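Local coordinates for protein L-threonine-O-3-phosphate decarboxylase (Porphyromonas gingivalis, PDB 3FKD) that probably binds pyridoxal 5'-phosphate and acts as an L-threonine O-3-phosphate decarboxylase, a lyase of the class I and II aminotransferase family, at residues L152-L155 with N156-D160; N256-D259 with F260-L264. All blocks are in the same frame, centred on the assembly; numbering follows the deposited sequence.

Interaction 1: residues L152-L155 with N156-D160; sequences LRLL and NDHPD
The first two torsions of His158 (chi1 -45°, chi2 103°) keep its CG beside the backbone N and turn ND1 back toward Leu154, whose carbonyl therefore meets two donors of a single residue. The backbone bond from His158 N to Leu154 O is 3.0 Å long; His158 ND1 adds a weak one to Leu154 O at 3.4 Å, bent to 132° at the hydrogen. Asp157 CB lies 3.9 Å above one face of the imidazole, offset toward the rim, and the ring also meets that of Phe127. Two residues earlier along the helix, Asn156 N donates to Leu152 O at 3.1 Å. Arg153 and Asp157 run side by side with guanidinium and carboxylate nearly perpendicular, but this is no salt bridge: Arg153 NE stays 5.6 Å from Asp157 OD2 and bonds weakly to Thr149 O instead.

The helical pattern stops at Leu155 O, since the residue four places on is Pro159, which has no N-H to give. Asn188 ND2 reaches Leu155 O instead with a weak bond, and makes another weak one to His158 O. On the inner side Leu154 and Leu155 lie against Phe163. This is the C-terminal end of the connecting helix in a beta-alpha-beta crossover, in which helix 148-157 links parallel strands 132-136 and 162-166 of the large domain's seven-stranded sheet, as in fold-type I pyridoxal phosphate enzymes.

Interaction 2: residues N256-D259 with F260-L264; sequences NTVD and FITAL
Ile261 leans back along the helix onto Thr257, and the CB, CG1 and CD1 branch stays against that residue along its length. Its CB lies 3.5 Å from Thr257 O, and CG1 passes closer still, 3.2 Å from Thr257 O, the same oxygen that accepts the backbone N-H of Ile261. Because chi2 is extended at 177°, the chain then runs on past the carbonyl, and Ile261 CD1 ends 3.8 Å from Thr257 CG2. The two side chains lie alongside each other and point the same way, methyl against methyl. Thr257 can offer its methyl because its hydroxyl is turned the other way, where OG1 hydrogen-bonds to Trp253 O and Thr322 OG1.

A second threonine, Thr262, repeats the pattern one turn and a little more further on, its hydroxyl again turned to the carbonyl four places back. Val258 O takes the backbone N-H of Thr262 at 3.0 Å almost straight along the carbonyl, while Thr262 OG1 donates to Val258 O at 2.9 Å from above the carbonyl plane, 45° out of it. Two bonds thus grip one oxygen, and a polar side chain on the exposed side is folded down against the backbone.

Phe260 swings its ring away from this strip to meet Phe331 edge-to-face, with Leu264 CD1 over one face, toward the rim. Ile261 and Leu264 press on Val272 and Phe280 of the sheet, and Ala263 and Leu264 reach Ile332. The arrangement is that of an amphipathic helix: 250-266 packs on the mixed sheet beside helix 325-339, as in the C-terminal small domain of fold-type I aminotransferases.

Interactions 1 and 2 follow one another along the chain and do not touch: their centres are 36 Å apart and their nearest atoms about 24 Å. Interaction 1 lies on a helix of the domain built round the seven-stranded sheet, interaction 2 on one packed against the five-stranded sheet, and each centre lies 22 Å from the centre of the chain. The partner subunit touches neither. Together they illustrate one principle, a residue that sends both its N-H and a side-chain donor to the carbonyl four places back, where the side-chain bond is weak at the helix end in 152-160 and shorter in mid-helix in 256-264. Both are structural packing; in this family the cofactor site generally lies between the domains, near the dimer interface.

Interaction 1: residues L152-L155 with N156-D160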
ATOM      1  N   LEU A 152     -20.757  23.936  -1.902  1.00 40.13           N
ATOM      2  CA  LEU A 152     -20.796  24.542  -3.251  1.00 41.65           C
ATOM      3  C   LEU A 152     -20.442  26.049  -3.327  1.00 40.79           C
ATOM      4  O   LEU A 152     -19.855  26.508  -4.302  1.00 39.66           O
ATOM      5  CB  LEU A 152     -22.133  24.273  -3.957  1.00 38.21           C
ATOM      6  CG  LEU A 152     -22.376  22.790  -4.174  1.00 40.18           C
ATOM      7  CD1 LEU A 152     -23.785  22.472  -4.636  1.00 35.72           C
ATOM      8  CD2 LEU A 152     -21.322  22.272  -5.174  1.00 40.95           C
ATOM      9  N   ARG A 153     -20.792  26.831  -2.319  1.00 42.30           N
ATOM     10  CA  ARG A 153     -20.461  28.240  -2.419  1.00 42.91           C
ATOM     11  C   ARG A 153     -18.997  28.461  -2.101  1.00 43.85           C
ATOM     12  O   ARG A 153     -18.390  29.376  -2.640  1.00 44.09           O
ATOM     13  CB  ARG A 153     -21.401  29.146  -1.615  1.00 47.94           C
ATOM     14  CG  ARG A 153     -21.195  29.228  -0.093  1.00 50.89           C
ATOM     15  CD  ARG A 153     -22.566  29.461   0.549  1.00 53.56           C
ATOM     16  NE  ARG A 153     -23.590  28.991  -0.393  1.00 55.15           N
ATOM     17  CZ  ARG A 153     -24.640  29.704  -0.800  1.00 57.54           C
ATOM     18  NH1 ARG A 153     -24.854  30.922  -0.304  1.00 60.03           N
ATOM     19  NH2 ARG A 153     -25.486  29.189  -1.685  1.00 52.47           N
ATOM     20  N   LEU A 154     -18.413  27.595  -1.272  1.00 42.83           N
ATOM     21  CA  LEU A 154     -16.964  27.627  -1.056  1.00 41.25           C
ATOM     22  C   LEU A 154     -16.153  27.328  -2.346  1.00 40.93           C
ATOM     23  O   LEU A 154     -15.166  28.002  -2.657  1.00 39.70           O
ATOM     24  CB  LEU A 154     -16.566  26.613   0.011  1.00 38.95           C
ATOM     25  CG  LEU A 154     -17.165  26.670   1.396  1.00 39.68           C
ATOM     26  CD1 LEU A 154     -17.156  25.289   1.990  1.00 37.39           C
ATOM     27  CD2 LEU A 154     -16.349  27.632   2.242  1.00 42.08           C
ATOM     28  N   LEU A 155     -16.551  26.277  -3.054  1.00 39.34           N
ATOM     29  CA  LEU A 155     -15.928  25.908  -4.307  1.00 38.20           C
ATOM     30  C   LEU A 155     -16.009  27.080  -5.248  1.00 38.27           C
ATOM     31  O   LEU A 155     -15.043  27.427  -5.918  1.00 38.63           O
ATOM     32  CB  LEU A 155     -16.655  24.707  -4.936  1.00 39.06           C
ATOM     33  CG  LEU A 155     -16.337  23.259  -4.519  1.00 36.09           C
ATOM     34  CD1 LEU A 155     -14.989  23.142  -3.841  1.00 34.93           C
ATOM     35  CD2 LEU A 155     -17.390  22.700  -3.639  1.00 36.22           C
ATOM     36  N   ASN A 156     -17.184  27.692  -5.289  1.00 40.24           N
ATOM     37  CA  ASN A 156     -17.437  28.824  -6.167  1.00 41.49           C
ATOM     38  C   ASN A 156     -16.759  30.131  -5.735  1.00 43.25           C
ATOM     39  O   ASN A 156     -16.230  30.862  -6.579  1.00 44.04           O
ATOM     40  CB  ASN A 156     -18.936  29.022  -6.339  1.00 41.40           C
ATOM     41  CG  ASN A 156     -19.596  27.846  -7.060  1.00 44.31           C
ATOM     42  OD1 ASN A 156     -20.701  27.433  -6.711  1.00 42.31           O
ATOM     43  ND2 ASN A 156     -18.906  27.299  -8.066  1.00 42.64           N
ATOM     44  N   ASP A 157     -16.756  30.410  -4.431  1.00 41.52           N
ATOM     45  CA  ASP A 157     -16.200  31.661  -3.911  1.00 42.29           C
ATOM     46  C   ASP A 157     -14.693  31.679  -3.914  1.00 40.91           C
ATOM     47  O   ASP A 157     -14.104  32.747  -4.033  1.00 42.40           O
ATOM     48  CB  ASP A 157     -16.719  31.985  -2.495  1.00 42.98           C
ATOM     49  CG  ASP A 157     -18.209  32.210  -2.468  1.00 45.13           C
ATOM     50  OD1 ASP A 157     -18.726  32.769  -3.466  1.00 44.22           O
ATOM     51  OD2 ASP A 157     -18.862  31.814  -1.466  1.00 48.95           O
ATOM     52  N   HIS A 158     -14.071  30.507  -3.787  1.00 40.81           N
ATOM     53  CA  HIS A 158     -12.599  30.417  -3.774  1.00 39.72           C
ATOM     54  C   HIS A 158     -11.978  29.480  -4.838  1.00 37.90           C
ATOM     55  O   HIS A 158     -11.441  28.422  -4.515  1.00 36.12           O
ATOM     56  CB  HIS A 158     -12.107  30.021  -2.382  1.00 38.29           C
ATOM     57  CG  HIS A 158     -12.772  30.767  -1.274  1.00 39.25           C
ATOM     58  ND1 HIS A 158     -13.763  30.212  -0.494  1.00 40.55           N
ATOM     59  CD2 HIS A 158     -12.585  32.027  -0.807  1.00 39.25           C
ATOM     60  CE1 HIS A 158     -14.159  31.098   0.407  1.00 41.19           C
ATOM     61  NE2 HIS A 158     -13.459  32.207   0.237  1.00 38.11           N
ATOM     62  N   PRO A 159     -12.032  29.896  -6.106  1.00 37.96           N
ATOM     63  CA  PRO A 159     -11.460  29.221  -7.278  1.00 38.21           C
ATOM     64  C   PRO A 159     -10.003  28.814  -7.106  1.00 36.94           C
ATOM     65  O   PRO A 159      -9.516  27.888  -7.750  1.00 38.13           O
ATOM     66  CB  PRO A 159     -11.532  30.305  -8.356  1.00 37.31           C
ATOM     67  CG  PRO A 159     -12.688  31.118  -7.966  1.00 38.26           C
ATOM     68  CD  PRO A 159     -12.700  31.154  -6.475  1.00 37.89           C
ATOM     69  N   ASP A 160      -9.283  29.527  -6.265  1.00 38.23           N
ATOM     70  CA  ASP A 160      -7.842  29.340  -6.234  1.00 38.46           C
ATOM     71  C   ASP A 160      -7.460  28.458  -5.063  1.00 36.15           C
ATOM     72  O   ASP A 160      -6.295  28.261  -4.773  1.00 37.21           O
ATOM     73  CB  ASP A 160      -7.128  30.697  -6.242  1.00 37.16           C
ATOM     74  CG  ASP A 160      -7.429  31.490  -7.516  1.00 41.58           C
ATOM     75  OD1 ASP A 160      -7.438  30.870  -8.590  1.00 40.37           O
ATOM     76  OD2 ASP A 160      -7.678  32.715  -7.458  1.00 43.35           O
TER

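Interaction 2: residues N256-D259 with F260-L264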
ATOM      1  N   ASN A 256     -30.521   4.946  16.485  1.00 26.76           N
ATOM      2  CA  ASN A 256     -29.912   4.393  17.689  1.00 26.70           C
ATOM      3  C   ASN A 256     -28.910   5.358  18.317  1.00 28.18           C
ATOM      4  O   ASN A 256     -28.583   5.259  19.493  1.00 28.27           O
ATOM      5  CB  ASN A 256     -29.184   3.101  17.365  1.00 27.42           C
ATOM      6  CG  ASN A 256     -30.113   2.027  16.914  1.00 30.49           C
ATOM      7  OD1 ASN A 256     -31.261   1.969  17.357  1.00 30.59           O
ATOM      8  ND2 ASN A 256     -29.635   1.157  16.027  1.00 27.25           N
ATOM      9  N   THR A 257     -28.383   6.266  17.507  1.00 26.49           N
ATOM     10  CA  THR A 257     -27.407   7.221  17.977  1.00 26.93           C
ATOM     11  C   THR A 257     -28.087   8.322  18.833  1.00 28.07           C
ATOM     12  O   THR A 257     -27.526   8.797  19.833  1.00 27.46           O
ATOM     13  CB  THR A 257     -26.699   7.860  16.783  1.00 25.01           C
ATOM     14  OG1 THR A 257     -25.909   6.873  16.120  1.00 28.27           O
ATOM     15  CG2 THR A 257     -25.820   8.965  17.229  1.00 24.57           C
ATOM     16  N   VAL A 258     -29.275   8.738  18.404  1.00 24.19           N
ATOM     17  CA  VAL A 258     -30.063   9.668  19.167  1.00 25.25           C
ATOM     18  C   VAL A 258     -30.420   9.046  20.528  1.00 26.13           C
ATOM     19  O   VAL A 258     -30.147   9.652  21.546  1.00 26.14           O
ATOM     20  CB  VAL A 258     -31.309  10.084  18.390  1.00 26.88           C
ATOM     21  CG1 VAL A 258     -32.292  10.838  19.284  1.00 21.89           C
ATOM     22  CG2 VAL A 258     -30.917  10.870  17.152  1.00 23.60           C
ATOM     23  N   ASP A 259     -30.986   7.833  20.556  1.00 26.66           N
ATOM     24  CA  ASP A 259     -31.266   7.171  21.840  1.00 27.63           C
ATOM     25  C   ASP A 259     -29.999   6.976  22.674  1.00 29.69           C
ATOM     26  O   ASP A 259     -30.068   6.883  23.897  1.00 29.66           O
ATOM     27  CB  ASP A 259     -31.932   5.801  21.705  1.00 26.69           C
ATOM     28  CG  ASP A 259     -33.124   5.792  20.772  1.00 28.15           C
ATOM     29  OD1 ASP A 259     -33.667   6.865  20.428  1.00 26.27           O
ATOM     30  OD2 ASP A 259     -33.505   4.664  20.375  1.00 29.46           O
ATOM     31  N   PHE A 260     -28.842   6.894  22.016  1.00 28.97           N
ATOM     32  CA  PHE A 260     -27.582   6.744  22.735  1.00 27.64           C
ATOM     33  C   PHE A 260     -27.142   8.076  23.353  1.00 29.28           C
ATOM     34  O   PHE A 260     -26.773   8.115  24.525  1.00 29.17           O
ATOM     35  CB  PHE A 260     -26.516   6.185  21.801  1.00 30.38           C
ATOM     36  CG  PHE A 260     -25.288   5.630  22.499  1.00 29.33           C
ATOM     37  CD1 PHE A 260     -25.287   5.366  23.850  1.00 28.59           C
ATOM     38  CD2 PHE A 260     -24.157   5.313  21.766  1.00 26.84           C
ATOM     39  CE1 PHE A 260     -24.179   4.835  24.466  1.00 27.69           C
ATOM     40  CE2 PHE A 260     -23.065   4.781  22.390  1.00 27.89           C
ATOM     41  CZ  PHE A 260     -23.075   4.555  23.749  1.00 27.74           C
ATOM     42  N   ILE A 261     -27.213   9.157  22.574  1.00 27.83           N
ATOM     43  CA  ILE A 261     -26.771  10.471  23.024  1.00 27.92           C
ATOM     44  C   ILE A 261     -27.637  11.065  24.137  1.00 31.78           C
ATOM     45  O   ILE A 261     -27.134  11.720  25.050  1.00 33.51           O
ATOM     46  CB  ILE A 261     -26.635  11.457  21.848  1.00 29.52           C
ATOM     47  CG1 ILE A 261     -25.483  10.991  20.911  1.00 28.39           C
ATOM     48  CG2 ILE A 261     -26.361  12.854  22.379  1.00 26.97           C
ATOM     49  CD1 ILE A 261     -25.267  11.838  19.657  1.00 23.39           C
ATOM     50  N   THR A 262     -28.936  10.810  24.051  1.00 30.45           N
ATOM     51  CA  THR A 262     -29.917  11.209  25.042  1.00 28.55           C
ATOM     52  C   THR A 262     -29.610  10.582  26.388  1.00 30.97           C
ATOM     53  O   THR A 262     -29.550  11.269  27.427  1.00 35.32           O
ATOM     54  CB  THR A 262     -31.312  10.727  24.619  1.00 29.38           C
ATOM     55  OG1 THR A 262     -31.688  11.350  23.379  1.00 28.19           O
ATOM     56  CG2 THR A 262     -32.327  11.026  25.705  1.00 28.53           C
ATOM     57  N   ALA A 263     -29.460   9.270  26.396  1.00 29.19           N
ATOM     58  CA  ALA A 263     -29.079   8.597  27.617  1.00 29.50           C
ATOM     59  C   ALA A 263     -27.746   9.141  28.122  1.00 34.49           C
ATOM     60  O   ALA A 263     -27.629   9.435  29.312  1.00 36.98           O
ATOM     61  CB  ALA A 263     -29.023   7.107  27.431  1.00 26.95           C
ATOM     62  N   LEU A 264     -26.751   9.315  27.242  1.00 29.42           N
ATOM     63  CA  LEU A 264     -25.490   9.838  27.716  1.00 30.34           C
ATOM     64  C   LEU A 264     -25.574  11.228  28.394  1.00 35.22           C
ATOM     65  O   LEU A 264     -24.904  11.466  29.409  1.00 35.64           O
ATOM     66  CB  LEU A 264     -24.411   9.814  26.632  1.00 32.02           C
ATOM     67  CG  LEU A 264     -23.830   8.419  26.329  1.00 31.27           C
ATOM     68  CD1 LEU A 264     -22.994   8.445  25.091  1.00 26.63           C
ATOM     69  CD2 LEU A 264     -23.058   7.807  27.470  1.00 30.07           C
TER